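Local coordinates for alkyl hydroperoxide reductase/ Thiol specific antioxidant/ Mal allergen (Burkholderia ambifaria, PDB 5ENU), which probably reduces alkyl hydroperoxides and other peroxides through a reactive cysteine, acting as a peroxiredoxin with a thioredoxin fold, at residues Leu62-Phe66 with Val151-Leu155; Glu126-Phe130 with Ala141-Val147. One frame throughout, in Å; residues are numbered along the deposited sequence.

Contact 1. Residues Leu62-Phe66 with Val151-Leu155; sequences LYPKF and VDDVL
This is side-by-side packing of two helices of the thioredoxin fold, both lying on the same face of the central sheet: the C-terminal part of helix 50-68 meets the start of helix 150-160. The short axes run nearly parallel, 15° apart, with a closest approach of 11.0 Å, so side chains fill the gap. In register, the CA atoms of L62 and V151 are 8.0 Å apart, those of F66 and L155 6.4 Å. Segment 151-155 is regular helix (L155 N to V151 O, 2.9 Å). Segment 62-66 is kinked at P64, and L62 O accepts both F66 N at 3.2 Å and, weakly, K65 N at 2.9 Å.

One bump is the F66 ring (chi1 m). Its tip enters the hollow formed by V151, V154 and L155: CE2 is 3.8 Å from V151 CG1, CE1 lies 4.0 Å from V154 CG1 and 3.5 Å from L155 CA, and CZ is 3.6 Å from L155 CB. V151 CG1 sits at the ring edge. F66 also touches I73 of strand 71-77.

L155, in the tp rotamer, is the equal counterpart, a bump in the opposite direction that enters the hollow between L62, K65 and F66. Its CD2 reaches 3.9 Å from K65 CD and 4.2 Å from L62 CD1. L62 (mt) brings that same CD1 to 3.9 Å from V151 CG1 and 3.6 Å from D152 OD2. The other branch of L155 makes a CH-pi contact: CD1 stands 3.9 Å from the F66 ring centroid, 9° off the ring normal.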
loop_
_atom_site.group_PDB
_atom_site.type_symbol
_atom_site.label_atom_id
_atom_site.label_comp_id
_atom_site.label_asym_id
_atom_site.label_seq_id
_atom_site.Cartn_x
_atom_site.Cartn_y
_atom_site.Cartn_z
ATOM N N LEU A 62 -9.820 11.637 3.195
ATOM C CA LEU A 62 -9.354 12.427 2.065
ATOM C C LEU A 62 -9.557 11.744 0.721
ATOM O O LEU A 62 -9.182 12.319 -0.309
ATOM C CB LEU A 62 -7.886 12.827 2.260
ATOM C CG LEU A 62 -7.670 13.875 3.360
ATOM C CD1 LEU A 62 -6.200 14.148 3.599
ATOM C CD2 LEU A 62 -8.395 15.155 2.991
ATOM N N TYR A 63 -10.182 10.568 0.702
ATOM C CA TYR A 63 -10.381 9.820 -0.540
ATOM C C TYR A 63 -10.962 10.646 -1.685
ATOM O O TYR A 63 -10.452 10.538 -2.813
ATOM C CB TYR A 63 -11.204 8.556 -0.256
ATOM C CG TYR A 63 -11.273 7.615 -1.432
ATOM C CD1 TYR A 63 -10.134 6.934 -1.852
ATOM C CD2 TYR A 63 -12.463 7.399 -2.115
ATOM C CE1 TYR A 63 -10.166 6.064 -2.909
ATOM C CE2 TYR A 63 -12.511 6.501 -3.199
ATOM C CZ TYR A 63 -11.348 5.846 -3.583
ATOM O OH TYR A 63 -11.344 4.957 -4.650
ATOM N N PRO A 64 -11.999 11.469 -1.487
ATOM C CA PRO A 64 -12.525 12.245 -2.625
ATOM C C PRO A 64 -11.489 13.155 -3.240
ATOM O O PRO A 64 -11.507 13.370 -4.462
ATOM C CB PRO A 64 -13.684 13.047 -2.009
ATOM C CG PRO A 64 -14.063 12.279 -0.786
ATOM C CD PRO A 64 -12.784 11.712 -0.262
ATOM N N LYS A 65 -10.566 13.685 -2.428
ATOM C CA LYS A 65 -9.532 14.553 -2.982
ATOM C C LYS A 65 -8.503 13.756 -3.787
ATOM O O LYS A 65 -8.015 14.229 -4.820
ATOM C CB LYS A 65 -8.854 15.357 -1.876
ATOM C CG LYS A 65 -9.782 16.325 -1.169
ATOM C CD LYS A 65 -8.976 17.259 -0.277
ATOM C CE LYS A 65 -9.861 18.073 0.642
ATOM N NZ LYS A 65 -10.794 18.916 -0.131
ATOM N N PHE A 66 -8.150 12.552 -3.322
ATOM C CA PHE A 66 -7.293 11.683 -4.120
ATOM C C PHE A 66 -7.949 11.370 -5.462
ATOM O O PHE A 66 -7.312 11.467 -6.521
ATOM C CB PHE A 66 -6.987 10.392 -3.360
ATOM C CG PHE A 66 -5.945 10.555 -2.285
ATOM C CD1 PHE A 66 -4.590 10.600 -2.609
ATOM C CD2 PHE A 66 -6.314 10.669 -0.946
ATOM C CE1 PHE A 66 -3.633 10.756 -1.615
ATOM C CE2 PHE A 66 -5.343 10.836 0.047
ATOM C CZ PHE A 66 -4.001 10.867 -0.296
ATOM N N VAL A 151 -0.792 10.982 5.394
ATOM C CA VAL A 151 -1.778 11.069 4.318
ATOM C C VAL A 151 -1.772 12.456 3.692
ATOM O O VAL A 151 -1.882 12.595 2.464
ATOM C CB VAL A 151 -3.172 10.646 4.821
ATOM C CG1 VAL A 151 -4.227 10.792 3.725
ATOM C CG2 VAL A 151 -3.130 9.204 5.306
ATOM N N ASP A 152 -1.619 13.504 4.513
ATOM C CA ASP A 152 -1.514 14.867 3.974
ATOM C C ASP A 152 -0.342 14.979 3.003
ATOM O O ASP A 152 -0.463 15.581 1.929
ATOM C CB ASP A 152 -1.287 15.872 5.112
ATOM C CG ASP A 152 -2.523 16.107 5.973
ATOM O OD1 ASP A 152 -2.352 16.632 7.098
ATOM O OD2 ASP A 152 -3.652 15.802 5.539
ATOM N N ASP A 153 0.820 14.430 3.390
ATOM C CA ASP A 153 1.995 14.476 2.528
ATOM C C ASP A 153 1.755 13.717 1.231
ATOM O O ASP A 153 2.168 14.167 0.156
ATOM C CB ASP A 153 3.205 13.868 3.252
ATOM C CG ASP A 153 3.672 14.696 4.445
ATOM O OD1 ASP A 153 3.337 15.894 4.538
ATOM O OD2 ASP A 153 4.425 14.146 5.285
ATOM N N VAL A 154 1.132 12.540 1.312
ATOM C CA VAL A 154 0.889 11.770 0.099
ATOM C C VAL A 154 -0.078 12.513 -0.817
ATOM O O VAL A 154 0.122 12.558 -2.039
ATOM C CB VAL A 154 0.420 10.347 0.439
ATOM C CG1 VAL A 154 0.124 9.540 -0.830
ATOM C CG2 VAL A 154 1.463 9.636 1.287
ATOM N N LEU A 155 -1.119 13.142 -0.246
ATOM C CA LEU A 155 -2.055 13.888 -1.086
ATOM C C LEU A 155 -1.351 15.049 -1.778
ATOM O O LEU A 155 -1.559 15.287 -2.974
ATOM C CB LEU A 155 -3.241 14.399 -0.269
ATOM C CG LEU A 155 -4.271 15.222 -1.062
ATOM C CD1 LEU A 155 -4.897 14.461 -2.234
ATOM C CD2 LEU A 155 -5.349 15.779 -0.136
#

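Contact 2. Residues Glu126-Phe130 with Ala141-Val147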
loop_
_atom_site.group_PDB
_atom_site.type_symbol
_atom_site.label_atom_id
_atom_site.label_comp_id
_atom_site.label_asym_id
_atom_site.label_seq_id
_atom_site.Cartn_x
_atom_site.Cartn_y
_atom_site.Cartn_z
ATOM N N GLU A 126 7.478 -3.032 7.457
ATOM C CA GLU A 126 7.776 -1.642 7.756
ATOM C C GLU A 126 6.727 -0.773 7.061
ATOM O O GLU A 126 6.601 -0.827 5.836
ATOM C CB GLU A 126 9.166 -1.348 7.184
ATOM C CG GLU A 126 9.660 0.049 7.439
ATOM C CD GLU A 126 11.138 0.217 7.137
ATOM O OE1 GLU A 126 11.547 0.050 5.971
ATOM O OE2 GLU A 126 11.894 0.501 8.085
ATOM N N ARG A 127 5.947 -0.003 7.834
ATOM C CA ARG A 127 4.920 0.867 7.254
ATOM C C ARG A 127 5.538 1.782 6.199
ATOM O O ARG A 127 6.436 2.569 6.504
ATOM C CB ARG A 127 4.262 1.728 8.346
ATOM C CG ARG A 127 2.999 2.455 7.877
ATOM C CD ARG A 127 2.444 3.417 8.947
ATOM N NE ARG A 127 2.267 2.766 10.241
ATOM C CZ ARG A 127 1.234 1.979 10.549
ATOM N NH1 ARG A 127 1.190 1.378 11.731
ATOM N NH2 ARG A 127 0.235 1.782 9.683
ATOM N N SER A 128 5.063 1.665 4.959
ATOM C CA SER A 128 5.697 2.310 3.817
ATOM C C SER A 128 4.628 2.584 2.772
ATOM O O SER A 128 3.667 1.813 2.639
ATOM C CB SER A 128 6.774 1.417 3.179
ATOM O OG SER A 128 7.729 1.000 4.131
ATOM N N THR A 129 4.834 3.643 1.987
ATOM C CA THR A 129 3.892 4.042 0.939
ATOM C C THR A 129 4.648 4.342 -0.338
ATOM O O THR A 129 5.787 4.810 -0.297
ATOM C CB THR A 129 3.082 5.243 1.391
ATOM O OG1 THR A 129 2.420 4.893 2.603
ATOM C CG2 THR A 129 2.059 5.694 0.339
ATOM N N PHE A 130 3.999 4.060 -1.468
ATOM C CA PHE A 130 4.588 4.220 -2.790
ATOM C C PHE A 130 3.600 4.937 -3.692
ATOM O O PHE A 130 2.424 4.573 -3.739
ATOM C CB PHE A 130 4.929 2.841 -3.342
ATOM C CG PHE A 130 5.902 2.108 -2.467
ATOM C CD1 PHE A 130 7.278 2.308 -2.621
ATOM C CD2 PHE A 130 5.455 1.285 -1.431
ATOM C CE1 PHE A 130 8.184 1.664 -1.774
ATOM C CE2 PHE A 130 6.369 0.657 -0.586
ATOM C CZ PHE A 130 7.726 0.842 -0.772
ATOM N N ALA A 141 8.768 7.234 -2.702
ATOM C CA ALA A 141 8.645 6.231 -1.660
ATOM C C ALA A 141 8.757 6.916 -0.311
ATOM O O ALA A 141 9.521 7.877 -0.150
ATOM C CB ALA A 141 9.759 5.182 -1.769
ATOM N N TRP A 142 7.993 6.416 0.658
ATOM C CA TRP A 142 8.106 6.842 2.049
ATOM C C TRP A 142 8.273 5.560 2.855
ATOM O O TRP A 142 7.329 4.771 2.936
ATOM C CB TRP A 142 6.805 7.509 2.492
ATOM C CG TRP A 142 6.415 8.813 1.843
ATOM C CD1 TRP A 142 6.563 10.064 2.378
ATOM C CD2 TRP A 142 5.687 8.985 0.609
ATOM N NE1 TRP A 142 6.008 11.002 1.536
ATOM C CE2 TRP A 142 5.463 10.369 0.445
ATOM C CE3 TRP A 142 5.217 8.099 -0.380
ATOM C CZ2 TRP A 142 4.792 10.908 -0.670
ATOM C CZ3 TRP A 142 4.540 8.635 -1.495
ATOM C CH2 TRP A 142 4.342 10.032 -1.632
ATOM N N ARG A 143 9.449 5.325 3.432
ATOM C CA ARG A 143 9.700 4.053 4.112
ATOM C C ARG A 143 9.772 4.233 5.623
ATOM O O ARG A 143 10.418 5.168 6.115
ATOM C CB ARG A 143 10.974 3.386 3.591
ATOM C CG ARG A 143 10.865 3.003 2.114
ATOM C CD ARG A 143 12.107 2.221 1.658
ATOM N NE ARG A 143 12.033 1.746 0.266
ATOM C CZ ARG A 143 11.501 0.580 -0.109
ATOM N NH1 ARG A 143 10.963 -0.245 0.792
ATOM N NH2 ARG A 143 11.473 0.240 -1.395
ATOM N N GLY A 144 9.094 3.350 6.355
ATOM C CA GLY A 144 9.173 3.435 7.807
ATOM C C GLY A 144 8.617 4.736 8.347
ATOM O O GLY A 144 9.149 5.292 9.314
ATOM N N ILE A 145 7.564 5.253 7.735
ATOM C CA ILE A 145 7.040 6.530 8.193
ATOM C C ILE A 145 6.081 6.345 9.366
ATOM O O ILE A 145 5.501 5.270 9.584
ATOM C CB ILE A 145 6.407 7.347 7.046
ATOM C CG1 ILE A 145 5.600 6.473 6.077
ATOM C CG2 ILE A 145 7.510 8.138 6.281
ATOM C CD1 ILE A 145 4.371 5.774 6.655
ATOM N N LYS A 146 5.911 7.422 10.121
ATOM C CA LYS A 146 4.873 7.462 11.138
ATOM C C LYS A 146 3.561 7.901 10.498
ATOM O O LYS A 146 3.543 8.521 9.432
ATOM C CB LYS A 146 5.245 8.399 12.291
ATOM C CG LYS A 146 5.242 9.902 11.931
ATOM C CD LYS A 146 5.444 10.746 13.205
ATOM C CE LYS A 146 5.432 12.241 12.910
ATOM N NZ LYS A 146 5.417 13.030 14.171
ATOM N N VAL A 147 2.446 7.573 11.151
ATOM C CA VAL A 147 1.143 7.911 10.568
ATOM C C VAL A 147 0.856 9.414 10.584
ATOM O O VAL A 147 0.422 9.951 9.546
ATOM C CB VAL A 147 0.009 7.083 11.198
ATOM C CG1 VAL A 147 -1.367 7.472 10.620
ATOM C CG2 VAL A 147 0.260 5.602 10.988
HETATM O O HOH W 1 10.255 -0.159 3.634
HETATM O O HOH W 2 4.249 3.709 11.889
#
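Antiparallel hairpin pairing within the central mixed sheet joins strand 120-132 to strand 138-143, and the loop leaving the second strand runs on beside E126 and R127. The axes of strands 128-130 and 141-143 approach to 4.7 Å with their directions 175° apart. T129 and W142 form a hydrogen-bonded pair, with T129 N to W142 O and W142 N to T129 O both 2.9 Å. F130 and A141 follow as a non-hydrogen-bonded pair, CA atoms 4.7 Å apart.

One face carries T129 and W142: W142 CE3 approaches T129 CB at 4.0 Å, and the indole meets H150 edge-to-face. On the other, F130 CE1 touches A141 CB at 3.9 Å and lies 3.6 Å from NH2 of R143, over the guanidinium face; R143 NH1 also hydrogen-bonds F109 O. Water 1 joins E126 OE1 (2.7 Å), S128 OG (2.8 Å) and R143 NH1 (2.9 Å), while S128 OG donates to E126 O at 2.7 Å.

Where the strands part, R127 O receives I145 N at 3.2 Å and, weakly, G144 N at 2.8 Å (116°). G144 has phi/psi of 63/36, and a CB there would come within 3.1 Å of E126 OE2.

The R127 side chain runs beside the exiting loop. V147 CG2 sits over its guanidinium, 3.6 Å from NE, and water 2 links NE (2.7 Å) to I145 O (3.1 Å). NH2 makes a salt bridge with E55, and the side chain touches Y44, P45 and C52. An arginine packed so against the cysteine at the start of a helix is consistent with the peroxiredoxin active site.

The two contacts, with centres 15 Å apart, meet directly through V154: its CG2 is 4.1 Å from both W142 CZ2 and T129 CG2, so the helix that packs against 62-66 also rests on the paired strands. H150, between segments 141-147 and 151-155, hydrogen-bonds T129 OG1. Contact 2 is nested inside the loop closed by contact 1. Helix 50-68 connects them a second way: its early part brings C52 and E55 to R127 of contact 2, Q58 touches both V147 and V151, and its later part supplies 62-66. Contact 2 thus reaches the probable peroxide site, whereas contact 1 packs the helical layer further along the same helix.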